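PDB 3A32: threonine--tRNA ligase catalytic subunit from Aeropyrum pernix, which probably attaches threonine to tRNA(Thr) in two steps, first activating it with ATP and then passing it to the acceptor end of the tRNA. Local coordinates for residues D176-V181 against Y307-A312. Residues are numbered along the deposited sequence; the frame is centred on the assembly and turned at random.
Sequences DVVYDV and YIIHRA. With ZN (zinc ion), chain G.
Val177 and Val178 receive the tip of Ile309 where helix 176-181 packs on the face of strand 307-312. The touching is done by methyls alone: Ile309 CD1 lies 4.3 Å from Val177 CG1 and 4.4 Å from Val178 CG2, so one methyl bridges two consecutive helix residues. The extended outer half of Ile309 carries CD1 across the gap. These are loose, purely van der Waals contacts.

One turn on from Val177, Val181 meets Arg311 through the aliphatic part of the arginine. Both valine methyls lie against Arg311 CD; the CG2 to CD distance is 3.9 Å, and CG1 also comes within 4.2 Å of Arg311 CB. With chi1 at 53° and chi2 at 104°, CD is brought against the valine, and the bend at chi3 turns the guanidinium away. NH2 hydrogen-bonds to the backbone O of Asp163, and NH1 to His63 NE2 and Tyr68 OH, so a buried charged group is held by polar atoms while its stem serves as apolar packing.

No hydrogen bond links helix to strand. The metal chemistry belongs to the opposite face of the strand: His310, between the two packing residues, binds zinc through ND1 at 2.1 Å, with Cys112, His166 and a water also on the metal. Zinc at ND1 and the hydrogen bond from NE2 to Asp284 together hold the ring's rotation; the carboxylate may also make ND1 a stronger donor.

The helix and strand segments run nearly parallel, at 14°, with axes 10.7 Å apart. Within the mixed, largely antiparallel sheet of the class II synthetase core, strand 306-316 lies between its antiparallel neighbours 159-170 and 273-284; helix 174-191 also rests on both, Val177 on Ile167 and Val181 on Ile281, while helix 222-243 meets Val178 through Leu232 and Ala235.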
# COMPACT_ATOMS: atom_id res chain seq x y z
N ASP A 176 -13.85 8.20 -25.55
CA ASP A 176 -14.20 7.05 -24.72
C ASP A 176 -13.40 7.03 -23.40
O ASP A 176 -13.93 6.64 -22.34
CB ASP A 176 -13.89 5.74 -25.47
CG ASP A 176 -14.97 5.35 -26.54
OD1 ASP A 176 -16.07 5.92 -26.63
OD2 ASP A 176 -14.69 4.44 -27.34
N VAL A 177 -12.11 7.37 -23.47
CA VAL A 177 -11.26 7.43 -22.32
C VAL A 177 -11.75 8.48 -21.33
O VAL A 177 -11.87 8.20 -20.13
CB VAL A 177 -9.79 7.69 -22.76
CG1 VAL A 177 -9.00 8.34 -21.64
CG2 VAL A 177 -9.11 6.35 -23.24
N VAL A 178 -12.09 9.67 -21.84
CA VAL A 178 -12.63 10.75 -21.02
C VAL A 178 -13.91 10.33 -20.32
O VAL A 178 -14.10 10.56 -19.10
CB VAL A 178 -12.81 12.12 -21.82
CG1 VAL A 178 -13.42 13.23 -20.90
CG2 VAL A 178 -11.50 12.60 -22.32
N TYR A 179 -14.81 9.71 -21.10
CA TYR A 179 -16.07 9.24 -20.60
C TYR A 179 -15.86 8.17 -19.52
O TYR A 179 -16.47 8.22 -18.47
CB TYR A 179 -16.94 8.73 -21.76
CG TYR A 179 -18.29 8.26 -21.29
CD1 TYR A 179 -19.33 9.19 -21.02
CD2 TYR A 179 -18.54 6.91 -21.09
CE1 TYR A 179 -20.56 8.75 -20.55
CE2 TYR A 179 -19.77 6.46 -20.65
CZ TYR A 179 -20.75 7.37 -20.39
OH TYR A 179 -21.94 6.86 -19.93
N ASP A 180 -14.99 7.19 -19.80
CA ASP A 180 -14.69 6.11 -18.90
C ASP A 180 -14.16 6.58 -17.55
O ASP A 180 -14.49 5.97 -16.52
CB ASP A 180 -13.68 5.15 -19.52
CG ASP A 180 -14.30 4.27 -20.66
OD1 ASP A 180 -15.53 4.28 -20.87
OD2 ASP A 180 -13.54 3.55 -21.34
N VAL A 181 -13.37 7.67 -17.57
CA VAL A 181 -12.83 8.24 -16.32
C VAL A 181 -13.96 8.82 -15.52
O VAL A 181 -14.01 8.60 -14.31
CB VAL A 181 -11.69 9.27 -16.54
CG1 VAL A 181 -11.29 9.97 -15.20
CG2 VAL A 181 -10.46 8.55 -17.13
N TYR A 307 -3.17 12.11 -27.35
CA TYR A 307 -3.32 13.02 -26.20
C TYR A 307 -2.70 12.44 -24.95
O TYR A 307 -2.70 11.22 -24.75
CB TYR A 307 -4.83 13.34 -25.96
CG TYR A 307 -5.44 14.03 -27.17
CD1 TYR A 307 -5.33 15.42 -27.35
CD2 TYR A 307 -6.05 13.28 -28.19
CE1 TYR A 307 -5.84 16.03 -28.48
CE2 TYR A 307 -6.57 13.88 -29.32
CZ TYR A 307 -6.45 15.26 -29.45
OH TYR A 307 -6.96 15.86 -30.58
N ILE A 308 -2.20 13.34 -24.11
CA ILE A 308 -1.63 13.03 -22.81
C ILE A 308 -2.57 13.60 -21.72
O ILE A 308 -2.95 14.80 -21.73
CB ILE A 308 -0.21 13.60 -22.66
CG1 ILE A 308 0.83 12.71 -23.33
CG2 ILE A 308 0.20 13.62 -21.19
CD1 ILE A 308 0.77 12.53 -24.87
N ILE A 309 -2.98 12.73 -20.80
CA ILE A 309 -3.93 13.13 -19.80
C ILE A 309 -3.40 12.81 -18.40
O ILE A 309 -2.87 11.73 -18.15
CB ILE A 309 -5.32 12.45 -20.06
CG1 ILE A 309 -5.94 12.96 -21.36
CG2 ILE A 309 -6.28 12.66 -18.86
CD1 ILE A 309 -7.17 12.21 -21.85
N HIS A 310 -3.53 13.79 -17.51
CA HIS A 310 -3.44 13.61 -16.06
C HIS A 310 -4.87 13.44 -15.57
O HIS A 310 -5.74 14.19 -16.01
CB HIS A 310 -2.98 14.90 -15.38
CG HIS A 310 -1.73 15.51 -15.94
ND1 HIS A 310 -0.51 15.39 -15.31
CD2 HIS A 310 -1.52 16.31 -17.02
CE1 HIS A 310 0.40 16.07 -15.98
NE2 HIS A 310 -0.19 16.65 -17.01
N ARG A 311 -5.14 12.50 -14.66
CA ARG A 311 -6.49 12.40 -14.09
C ARG A 311 -6.47 11.88 -12.67
O ARG A 311 -5.67 11.02 -12.35
CB ARG A 311 -7.40 11.53 -14.98
CG ARG A 311 -6.89 10.12 -15.36
CD ARG A 311 -7.58 8.99 -14.56
NE ARG A 311 -7.17 8.85 -13.16
CZ ARG A 311 -7.67 7.93 -12.32
NH1 ARG A 311 -8.59 7.05 -12.74
NH2 ARG A 311 -7.24 7.87 -11.06
N ALA A 312 -7.33 12.40 -11.79
CA ALA A 312 -7.60 11.75 -10.51
C ALA A 312 -9.10 11.69 -10.38
O ALA A 312 -9.77 12.53 -10.95
CB ALA A 312 -6.96 12.54 -9.36
ZN ZN G . 0.19 14.28 -13.72
O HOH W 1 -1.25 14.04 -12.32